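Local structure of adenylate isopentenyltransferase (Humulus lupulus, 3A8T) at residues Ser124-Thr127 / Gly128-Lys131; Ala192-Val195 / Asp196-Glu200; Glu266-Arg269 / Ala270-Asn274. The protein catalyses the transfer of an isopentenyl group from dimethylallyl diphosphate to ATP, ADP or AMP in cytokinin biosynthesis. All coordinates share one frame; numbering follows the deposited sequence.

Interaction 1 of 3, residues Ser124-Thr127 / Gly128-Lys131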
ATOM      1  N   SER A 124      18.627   5.461   9.510  1.00 27.06           N
ATOM      2  CA  SER A 124      19.754   5.802  10.330  1.00 29.36           C
ATOM      3  C   SER A 124      19.371   6.001  11.811  1.00 28.52           C
ATOM      4  O   SER A 124      20.059   5.591  12.732  1.00 28.48           O
ATOM      5  CB  SER A 124      20.355   7.045   9.706  1.00 31.64           C
ATOM      6  OG  SER A 124      21.652   7.223  10.177  1.00 39.17           O
ATOM      7  N   GLU A 125      18.232   6.607  12.025  1.00 28.06           N
ATOM      8  CA  GLU A 125      17.749   6.855  13.353  1.00 27.07           C
ATOM      9  C   GLU A 125      17.321   5.614  14.112  1.00 26.13           C
ATOM     10  O   GLU A 125      17.589   5.513  15.304  1.00 26.45           O
ATOM     11  CB  GLU A 125      16.592   7.844  13.271  1.00 28.86           C
ATOM     12  CG  GLU A 125      17.101   9.263  13.032  1.00 32.83           C
ATOM     13  CD  GLU A 125      16.137  10.113  12.243  1.00 36.07           C
ATOM     14  OE1 GLU A 125      16.563  11.206  11.816  1.00 38.44           O
ATOM     15  OE2 GLU A 125      14.968   9.695  12.048  1.00 35.34           O
ATOM     16  N   ILE A 126      16.652   4.692  13.413  1.00 22.42           N
ATOM     17  CA  ILE A 126      16.156   3.462  13.993  1.00 21.09           C
ATOM     18  C   ILE A 126      17.290   2.575  14.454  1.00 21.59           C
ATOM     19  O   ILE A 126      17.236   1.998  15.524  1.00 22.37           O
ATOM     20  CB  ILE A 126      15.253   2.667  12.947  1.00 20.54           C
ATOM     21  CG1 ILE A 126      14.005   3.478  12.617  1.00 17.94           C
ATOM     22  CG2 ILE A 126      14.921   1.306  13.462  1.00 16.77           C
ATOM     23  CD1 ILE A 126      13.425   3.141  11.308  1.00 20.63           C
ATOM     24  N   THR A 127      18.274   2.427  13.592  1.00 22.20           N
ATOM     25  CA  THR A 127      19.446   1.632  13.872  1.00 25.66           C
ATOM     26  C   THR A 127      20.086   2.269  15.083  1.00 27.18           C
ATOM     27  O   THR A 127      20.608   1.584  15.955  1.00 27.27           O
ATOM     28  CB  THR A 127      20.445   1.700  12.691  1.00 26.24           C
ATOM     29  OG1 THR A 127      19.790   1.289  11.484  1.00 25.68           O
ATOM     30  CG2 THR A 127      21.625   0.761  12.947  1.00 28.03           C
ATOM     31  N   GLY A 128      20.040   3.599  15.135  1.00 29.10           N
ATOM     32  CA  GLY A 128      20.612   4.291  16.278  1.00 30.54           C
ATOM     33  C   GLY A 128      19.982   3.767  17.566  1.00 31.82           C
ATOM     34  O   GLY A 128      20.681   3.489  18.542  1.00 32.60           O
ATOM     35  N   ARG A 129      18.661   3.627  17.585  1.00 30.93           N
ATOM     36  CA  ARG A 129      18.007   3.135  18.791  1.00 31.62           C
ATOM     37  C   ARG A 129      18.110   1.616  18.931  1.00 32.13           C
ATOM     38  O   ARG A 129      17.422   1.014  19.752  1.00 30.00           O
ATOM     39  CB  ARG A 129      16.547   3.546  18.799  1.00 31.21           C
ATOM     40  CG  ARG A 129      16.342   5.036  18.787  1.00 32.18           C
ATOM     41  CD  ARG A 129      14.843   5.393  18.827  1.00 30.91           C
ATOM     42  NE  ARG A 129      14.186   5.240  17.536  1.00 29.14           N
ATOM     43  CZ  ARG A 129      14.153   6.154  16.568  1.00 30.00           C
ATOM     44  NH1 ARG A 129      14.740   7.331  16.716  1.00 28.45           N
ATOM     45  NH2 ARG A 129      13.516   5.885  15.430  1.00 29.90           N
ATOM     46  N   ARG A 130      18.989   1.015  18.130  1.00 33.14           N
ATOM     47  CA  ARG A 130      19.212  -0.431  18.115  1.00 35.08           C
ATOM     48  C   ARG A 130      18.022  -1.323  17.702  1.00 34.31           C
ATOM     49  O   ARG A 130      17.929  -2.494  18.097  1.00 35.17           O
ATOM     50  CB  ARG A 130      19.767  -0.897  19.461  1.00 38.38           C
ATOM     51  CG  ARG A 130      21.262  -0.673  19.576  1.00 44.93           C
ATOM     52  CD  ARG A 130      21.744  -0.967  20.994  1.00 50.05           C
ATOM     53  NE  ARG A 130      20.951  -0.260  22.004  1.00 53.95           N
ATOM     54  CZ  ARG A 130      21.378   0.792  22.711  1.00 57.51           C
ATOM     55  NH1 ARG A 130      22.614   1.282  22.536  1.00 58.93           N
ATOM     56  NH2 ARG A 130      20.565   1.364  23.595  1.00 57.97           N
ATOM     57  N   LYS A 131      17.099  -0.791  16.922  1.00 32.58           N
ATOM     58  CA  LYS A 131      16.020  -1.643  16.469  1.00 31.28           C
ATOM     59  C   LYS A 131      16.190  -1.811  14.976  1.00 30.65           C
ATOM     60  O   LYS A 131      16.820  -0.972  14.286  1.00 30.60           O
ATOM     61  CB  LYS A 131      14.662  -1.055  16.773  1.00 31.22           C
ATOM     62  CG  LYS A 131      14.561  -0.659  18.192  1.00 33.80           C
ATOM     63  CD  LYS A 131      13.159  -0.709  18.672  1.00 36.79           C
ATOM     64  CE  LYS A 131      13.092  -0.171  20.086  1.00 38.03           C
ATOM     65  NZ  LYS A 131      13.925  -1.004  21.010  1.00 38.33           N
TER
HETATM   66  O   HOH W   1      13.334   8.998  13.998  1.00 33.56           O

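Interaction 2 of 3, residues Ala192-Val195 / Asp196-Glu200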
ATOM      1  N   ALA A 192     -10.920  -7.172  -4.729  1.00 20.99           N
ATOM      2  CA  ALA A 192     -12.277  -6.744  -5.021  1.00 20.00           C
ATOM      3  C   ALA A 192     -12.996  -6.782  -3.696  1.00 19.71           C
ATOM      4  O   ALA A 192     -13.763  -5.881  -3.382  1.00 22.59           O
ATOM      5  CB  ALA A 192     -12.981  -7.716  -6.017  1.00 17.24           C
ATOM      6  N   LYS A 193     -12.800  -7.838  -2.925  1.00 20.01           N
ATOM      7  CA  LYS A 193     -13.475  -7.874  -1.655  1.00 20.22           C
ATOM      8  C   LYS A 193     -13.039  -6.671  -0.788  1.00 21.93           C
ATOM      9  O   LYS A 193     -13.866  -5.993  -0.172  1.00 23.76           O
ATOM     10  CB  LYS A 193     -13.156  -9.177  -0.964  1.00 24.12           C
ATOM     11  CG  LYS A 193     -13.497  -9.211   0.504  1.00 29.47           C
ATOM     12  CD  LYS A 193     -12.774 -10.360   1.168  1.00 35.78           C
ATOM     13  CE  LYS A 193     -13.300 -10.593   2.593  1.00 40.57           C
ATOM     14  NZ  LYS A 193     -13.250  -9.313   3.433  1.00 42.87           N
ATOM     15  N   ARG A 194     -11.744  -6.386  -0.760  1.00 20.42           N
ATOM     16  CA  ARG A 194     -11.252  -5.294   0.035  1.00 19.83           C
ATOM     17  C   ARG A 194     -11.888  -3.943  -0.432  1.00 19.08           C
ATOM     18  O   ARG A 194     -12.110  -3.048   0.365  1.00 19.39           O
ATOM     19  CB  ARG A 194      -9.734  -5.278  -0.057  1.00 19.65           C
ATOM     20  CG  ARG A 194      -9.116  -4.266   0.812  1.00 23.57           C
ATOM     21  CD  ARG A 194      -7.608  -4.314   0.820  1.00 25.73           C
ATOM     22  NE  ARG A 194      -7.043  -3.694  -0.378  1.00 28.95           N
ATOM     23  CZ  ARG A 194      -5.775  -3.298  -0.518  1.00 27.38           C
ATOM     24  NH1 ARG A 194      -4.889  -3.459   0.472  1.00 27.50           N
ATOM     25  NH2 ARG A 194      -5.423  -2.692  -1.645  1.00 27.45           N
ATOM     26  N   VAL A 195     -12.192  -3.802  -1.712  1.00 18.18           N
ATOM     27  CA  VAL A 195     -12.795  -2.569  -2.112  1.00 19.55           C
ATOM     28  C   VAL A 195     -14.150  -2.508  -1.397  1.00 21.27           C
ATOM     29  O   VAL A 195     -14.514  -1.469  -0.839  1.00 21.85           O
ATOM     30  CB  VAL A 195     -12.953  -2.453  -3.661  1.00 20.92           C
ATOM     31  CG1 VAL A 195     -13.934  -1.284  -4.004  1.00 18.15           C
ATOM     32  CG2 VAL A 195     -11.582  -2.173  -4.326  1.00 16.05           C
ATOM     33  N   ASP A 196     -14.879  -3.628  -1.380  1.00 22.76           N
ATOM     34  CA  ASP A 196     -16.175  -3.690  -0.691  1.00 23.90           C
ATOM     35  C   ASP A 196     -16.021  -3.347   0.812  1.00 23.94           C
ATOM     36  O   ASP A 196     -16.808  -2.604   1.356  1.00 25.81           O
ATOM     37  CB  ASP A 196     -16.795  -5.087  -0.867  1.00 26.90           C
ATOM     38  CG  ASP A 196     -17.517  -5.268  -2.232  1.00 29.96           C
ATOM     39  OD1 ASP A 196     -17.249  -4.520  -3.193  1.00 30.60           O
ATOM     40  OD2 ASP A 196     -18.358  -6.176  -2.355  1.00 30.97           O
ATOM     41  N   ASP A 197     -15.009  -3.867   1.485  1.00 24.48           N
ATOM     42  CA  ASP A 197     -14.790  -3.541   2.901  1.00 25.00           C
ATOM     43  C   ASP A 197     -14.478  -2.044   3.116  1.00 24.19           C
ATOM     44  O   ASP A 197     -14.789  -1.509   4.132  1.00 24.28           O
ATOM     45  CB  ASP A 197     -13.617  -4.341   3.499  1.00 25.44           C
ATOM     46  CG  ASP A 197     -13.817  -5.875   3.475  1.00 28.28           C
ATOM     47  OD1 ASP A 197     -14.880  -6.384   3.019  1.00 31.52           O
ATOM     48  OD2 ASP A 197     -12.870  -6.587   3.912  1.00 27.69           O
ATOM     49  N   MET A 198     -13.797  -1.404   2.173  1.00 26.67           N
ATOM     50  CA  MET A 198     -13.474   0.045   2.239  1.00 27.41           C
ATOM     51  C   MET A 198     -14.756   0.857   2.082  1.00 26.88           C
ATOM     52  O   MET A 198     -14.925   1.879   2.722  1.00 26.02           O
ATOM     53  CB  MET A 198     -12.499   0.452   1.119  1.00 27.66           C
ATOM     54  CG  MET A 198     -11.089  -0.085   1.377  1.00 29.65           C
ATOM     55  SD  MET A 198     -10.070  -0.407  -0.039  1.00 33.22           S
ATOM     56  CE  MET A 198      -9.873   1.156  -0.703  1.00 30.45           C
ATOM     57  N   LEU A 199     -15.658   0.397   1.225  1.00 26.88           N
ATOM     58  CA  LEU A 199     -16.912   1.121   1.030  1.00 28.69           C
ATOM     59  C   LEU A 199     -17.736   0.926   2.287  1.00 28.77           C
ATOM     60  O   LEU A 199     -18.356   1.860   2.764  1.00 30.00           O
ATOM     61  CB  LEU A 199     -17.731   0.584  -0.167  1.00 28.63           C
ATOM     62  CG  LEU A 199     -17.740   1.090  -1.620  1.00 28.89           C
ATOM     63  CD1 LEU A 199     -17.315   2.553  -1.693  1.00 25.23           C
ATOM     64  CD2 LEU A 199     -16.857   0.185  -2.482  1.00 28.34           C
ATOM     65  N   GLU A 200     -17.749  -0.285   2.823  1.00 30.26           N
ATOM     66  CA  GLU A 200     -18.517  -0.557   4.036  1.00 31.38           C
ATOM     67  C   GLU A 200     -18.004   0.259   5.237  1.00 31.85           C
ATOM     68  O   GLU A 200     -18.771   0.649   6.119  1.00 33.15           O
ATOM     69  CB  GLU A 200     -18.496  -2.052   4.328  1.00 31.53           C
ATOM     70  CG  GLU A 200     -19.385  -2.476   5.445  1.00 35.95           C
ATOM     71  CD  GLU A 200     -19.571  -4.008   5.519  1.00 40.12           C
ATOM     72  OE1 GLU A 200     -18.584  -4.749   5.223  1.00 41.22           O
ATOM     73  OE2 GLU A 200     -20.705  -4.464   5.899  1.00 41.60           O
TER

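Interaction 3 of 3, residues Glu266-Arg269 / Ala270-Asn274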
ATOM      1  N   GLU A 266     -20.537   1.800 -11.831  1.00 27.26           N
ATOM      2  CA  GLU A 266     -19.404   1.951 -12.745  1.00 28.00           C
ATOM      3  C   GLU A 266     -18.153   2.450 -11.979  1.00 24.78           C
ATOM      4  O   GLU A 266     -17.049   2.003 -12.233  1.00 24.72           O
ATOM      5  CB  GLU A 266     -19.743   2.942 -13.901  1.00 31.61           C
ATOM      6  CG  GLU A 266     -18.571   3.887 -14.245  1.00 38.53           C
ATOM      7  CD  GLU A 266     -18.718   4.759 -15.530  1.00 42.08           C
ATOM      8  OE1 GLU A 266     -19.436   5.801 -15.507  1.00 43.96           O
ATOM      9  OE2 GLU A 266     -18.085   4.402 -16.558  1.00 42.08           O
ATOM     10  N   ALA A 267     -18.331   3.400 -11.071  1.00 22.79           N
ATOM     11  CA  ALA A 267     -17.206   3.898 -10.306  1.00 20.00           C
ATOM     12  C   ALA A 267     -16.605   2.694  -9.537  1.00 20.42           C
ATOM     13  O   ALA A 267     -15.385   2.419  -9.618  1.00 19.80           O
ATOM     14  CB  ALA A 267     -17.675   4.981  -9.386  1.00 18.06           C
ATOM     15  N   VAL A 268     -17.467   1.927  -8.856  1.00 20.03           N
ATOM     16  CA  VAL A 268     -16.989   0.782  -8.116  1.00 20.65           C
ATOM     17  C   VAL A 268     -16.241  -0.261  -8.918  1.00 22.14           C
ATOM     18  O   VAL A 268     -15.228  -0.731  -8.436  1.00 22.42           O
ATOM     19  CB  VAL A 268     -18.087   0.076  -7.342  1.00 21.93           C
ATOM     20  CG1 VAL A 268     -17.477  -1.119  -6.581  1.00 21.37           C
ATOM     21  CG2 VAL A 268     -18.725   1.035  -6.342  1.00 20.76           C
ATOM     22  N   ARG A 269     -16.716  -0.629 -10.111  1.00 23.55           N
ATOM     23  CA  ARG A 269     -16.027  -1.631 -10.963  1.00 26.69           C
ATOM     24  C   ARG A 269     -14.707  -1.062 -11.420  1.00 25.63           C
ATOM     25  O   ARG A 269     -13.723  -1.774 -11.550  1.00 25.93           O
ATOM     26  CB  ARG A 269     -16.752  -1.954 -12.288  1.00 30.74           C
ATOM     27  CG  ARG A 269     -18.173  -2.430 -12.224  1.00 37.87           C
ATOM     28  CD  ARG A 269     -18.827  -2.430 -13.639  1.00 42.59           C
ATOM     29  NE  ARG A 269     -18.390  -3.520 -14.518  1.00 48.05           N
ATOM     30  CZ  ARG A 269     -19.000  -3.874 -15.671  1.00 50.51           C
ATOM     31  NH1 ARG A 269     -20.089  -3.215 -16.101  1.00 49.95           N
ATOM     32  NH2 ARG A 269     -18.543  -4.913 -16.393  1.00 48.80           N
ATOM     33  N   ALA A 270     -14.708   0.231 -11.688  1.00 23.76           N
ATOM     34  CA  ALA A 270     -13.509   0.852 -12.173  1.00 23.51           C
ATOM     35  C   ALA A 270     -12.461   0.809 -11.121  1.00 22.19           C
ATOM     36  O   ALA A 270     -11.332   0.578 -11.435  1.00 23.67           O
ATOM     37  CB  ALA A 270     -13.772   2.305 -12.645  1.00 21.84           C
ATOM     38  N   ILE A 271     -12.853   1.014  -9.875  1.00 22.90           N
ATOM     39  CA  ILE A 271     -11.930   0.998  -8.750  1.00 22.25           C
ATOM     40  C   ILE A 271     -11.350  -0.398  -8.549  1.00 23.48           C
ATOM     41  O   ILE A 271     -10.150  -0.553  -8.291  1.00 25.05           O
ATOM     42  CB  ILE A 271     -12.643   1.442  -7.451  1.00 23.16           C
ATOM     43  CG1 ILE A 271     -12.796   2.951  -7.413  1.00 22.31           C
ATOM     44  CG2 ILE A 271     -11.874   0.976  -6.248  1.00 22.42           C
ATOM     45  CD1 ILE A 271     -13.458   3.418  -6.166  1.00 23.22           C
ATOM     46  N   LYS A 272     -12.198  -1.418  -8.660  1.00 24.40           N
ATOM     47  CA  LYS A 272     -11.761  -2.800  -8.467  1.00 24.72           C
ATOM     48  C   LYS A 272     -10.771  -3.149  -9.547  1.00 25.75           C
ATOM     49  O   LYS A 272      -9.720  -3.707  -9.275  1.00 26.76           O
ATOM     50  CB  LYS A 272     -12.963  -3.734  -8.507  1.00 24.95           C
ATOM     51  CG  LYS A 272     -13.829  -3.594  -7.248  1.00 25.83           C
ATOM     52  CD  LYS A 272     -15.013  -4.512  -7.247  1.00 24.72           C
ATOM     53  CE  LYS A 272     -15.613  -4.526  -5.870  1.00 28.32           C
ATOM     54  NZ  LYS A 272     -16.837  -5.357  -5.745  1.00 28.29           N
ATOM     55  N   GLU A 273     -11.137  -2.797 -10.776  1.00 26.05           N
ATOM     56  CA  GLU A 273     -10.310  -2.978 -11.971  1.00 25.79           C
ATOM     57  C   GLU A 273      -8.967  -2.290 -11.949  1.00 21.44           C
ATOM     58  O   GLU A 273      -7.982  -2.881 -12.335  1.00 20.39           O
ATOM     59  CB  GLU A 273     -11.048  -2.458 -13.193  1.00 31.28           C
ATOM     60  CG  GLU A 273     -11.635  -3.528 -14.064  1.00 39.35           C
ATOM     61  CD  GLU A 273     -12.424  -2.913 -15.192  1.00 45.97           C
ATOM     62  OE1 GLU A 273     -13.695  -2.983 -15.139  1.00 47.82           O
ATOM     63  OE2 GLU A 273     -11.757  -2.332 -16.110  1.00 48.48           O
ATOM     64  N   ASN A 274      -8.939  -1.013 -11.584  1.00 20.46           N
ATOM     65  CA  ASN A 274      -7.673  -0.289 -11.525  1.00 20.59           C
ATOM     66  C   ASN A 274      -6.726  -0.900 -10.504  1.00 19.98           C
ATOM     67  O   ASN A 274      -5.536  -0.906 -10.674  1.00 20.29           O
ATOM     68  CB  ASN A 274      -7.936   1.187 -11.224  1.00 21.88           C
ATOM     69  CG  ASN A 274      -8.592   1.889 -12.432  1.00 24.30           C
ATOM     70  OD1 ASN A 274      -8.499   1.368 -13.535  1.00 25.82           O
ATOM     71  ND2 ASN A 274      -9.255   3.015 -12.231  1.00 19.32           N
TER

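Interaction 1 of 3, residues Ser124-Thr127 / Gly128-Lys131
Gly128 N and Arg129 N carry the last i to i+4 hydrogen bonds at the end of helix 112-128, reaching Ser124 O and Glu125 O at 3.1 Å each, before Arg129 leaves helical geometry. The side chain of Arg129 then folds back along the helix. The bend at chi3 (-78°) turns the guanidinium over the last turn, and Glu125 O lies 3.6 Å from the guanidinium plane, beneath its centre. One carbonyl oxygen thus accepts the Arg129 amide and faces the same residue's planar head. At one corner of that head, NH2 of Arg129 lies 3.7 Å from CG1 of Ile126 and makes a salt bridge to Glu67 of strand 66-70. Glu125 and Arg129 are joined through a water, which donates to Glu125 OE2 at 2.6 Å and weakly accepts from Arg129 NH2 at 3.4 Å. Their carboxylate and guanidinium do not meet directly. The helix ends in a Schellman motif with Arg130, at a positive phi of 63°, as its C-prime residue. Lys131 N reaches back to Ile126 O at 3.1 Å along a fairly straight bond (164°). Inside this loop, Arg130 N approaches Thr127 O from above the carbonyl plane, at 2.8 Å, and not along a lone pair. The CG2 branch of Ile126 packs against the carbonyl of Lys131 and touches its CB, while the buried side chain as a whole rests on strands 66-70, 97-98 and 132-136. Thr127 OG1 hydrogen-bonds back to Val123 O within the helix, and the threonine side chain also packs on Pro133 of strand 132-136.

Interaction 2 of 3, residues Ala192-Val195 / Asp196-Glu200
Lys193 and Asp197 form an i to i+4 salt bridge on one side of helix 184-201, with NZ 2.8 Å from OD2 and 3.4 Å from OD1. The lysine leaves the backbone with CG anti to its own N (chi1 165°), and a final bend at chi4 (-54°) folds NZ onto the carboxylate. An asparagine in place of Asp197 would probably cost this bridge its charge and leave the Lys193 ammonium without its mate in this turn. The same two residues are joined through the backbone, Asp197 N donating to Lys193 O at 2.9 Å. Asp196 instead sends OD1 to Lys272 NZ of helix 257-289 in a second salt bridge. The guanidinium end of Arg194 lies beside the ATP-binding loop, its NH2 hydrogen-bonded to OG1 of Thr49, an ATP-binding residue, whereas its NE is buried with no hydrogen-bond partner in the model. One turn on, SD of Met198 rests 4.1 Å from the aliphatic CG of Arg194 and stands obliquely to its guanidinium, and the methionine side chain packs on Ile82 and Asn85. Val195 and Leu199 run side by side and point the same way. CD2 of Leu199 lies 3.6 Å from CG1 of Val195 and 3.3 Å from the Val195 carbonyl oxygen.

Interaction 3 of 3, residues Glu266-Arg269 / Ala270-Asn274
Glu273 and Arg269 bring the flat groups of this turn near each other without pairing them: carboxylate OE1 of Glu273 stays 4.8 Å from guanidinium NE of Arg269. Any attraction between these opposite charges is therefore probably long-ranged. Within this turn OE1 of Glu273 comes nearest to the backbone, 3.8 Å from Arg269 O, two acceptors that do not bond, and is no closer than 4.3 Å to CB of Arg269. Their backbones are joined more firmly, Glu273 N donating to Arg269 O at 2.9 Å. Another side of the helix carries Lys272, which starts with CG beside its backbone N (chi1 -72°) and then runs fully extended. Its CG passes 3.4 Å from Val268 O, which also accepts Lys272 N, and its CE lies 3.9 Å from CG1 of Val268, the two side chains pointing the same way. This course delivers NZ to Asp196 of helix 184-201. Ile271 lays CG1 over Ala267 O at 3.4 Å, and its buried side chain packs on Val195 of helix 184-201 and on Glu236 and Phe237 of helix 234-243, where Phe237 also meets Ala267. The bonds from Ala270, Ile271, Lys272 and Glu273 to the residues four places earlier are those of a regular alpha-helix, here the long helix 257-289 packed beside the ATP-binding region that includes Ile232.

In the fold
From the N terminus, interaction 1 comes first, closing the end of helix 112-128 and turning the chain into strand 132-136 of the parallel sheet. Interaction 2 follows within helix 184-201, just after strand 174-181, and interaction 3 within helix 257-289. Each spans adjacent segments, so none encloses a long loop, and the three stand in series without nesting or crossing. Interactions 2 and 3 have centres about 11 Å apart and touch, tying their helices together through the Asp196-Lys272 salt bridge and the packing of Val195 on Ile271 and Lys272. Interaction 1 lies across the chain's centre, about 37 Å from interaction 2 between centres, and away from the nucleotide site.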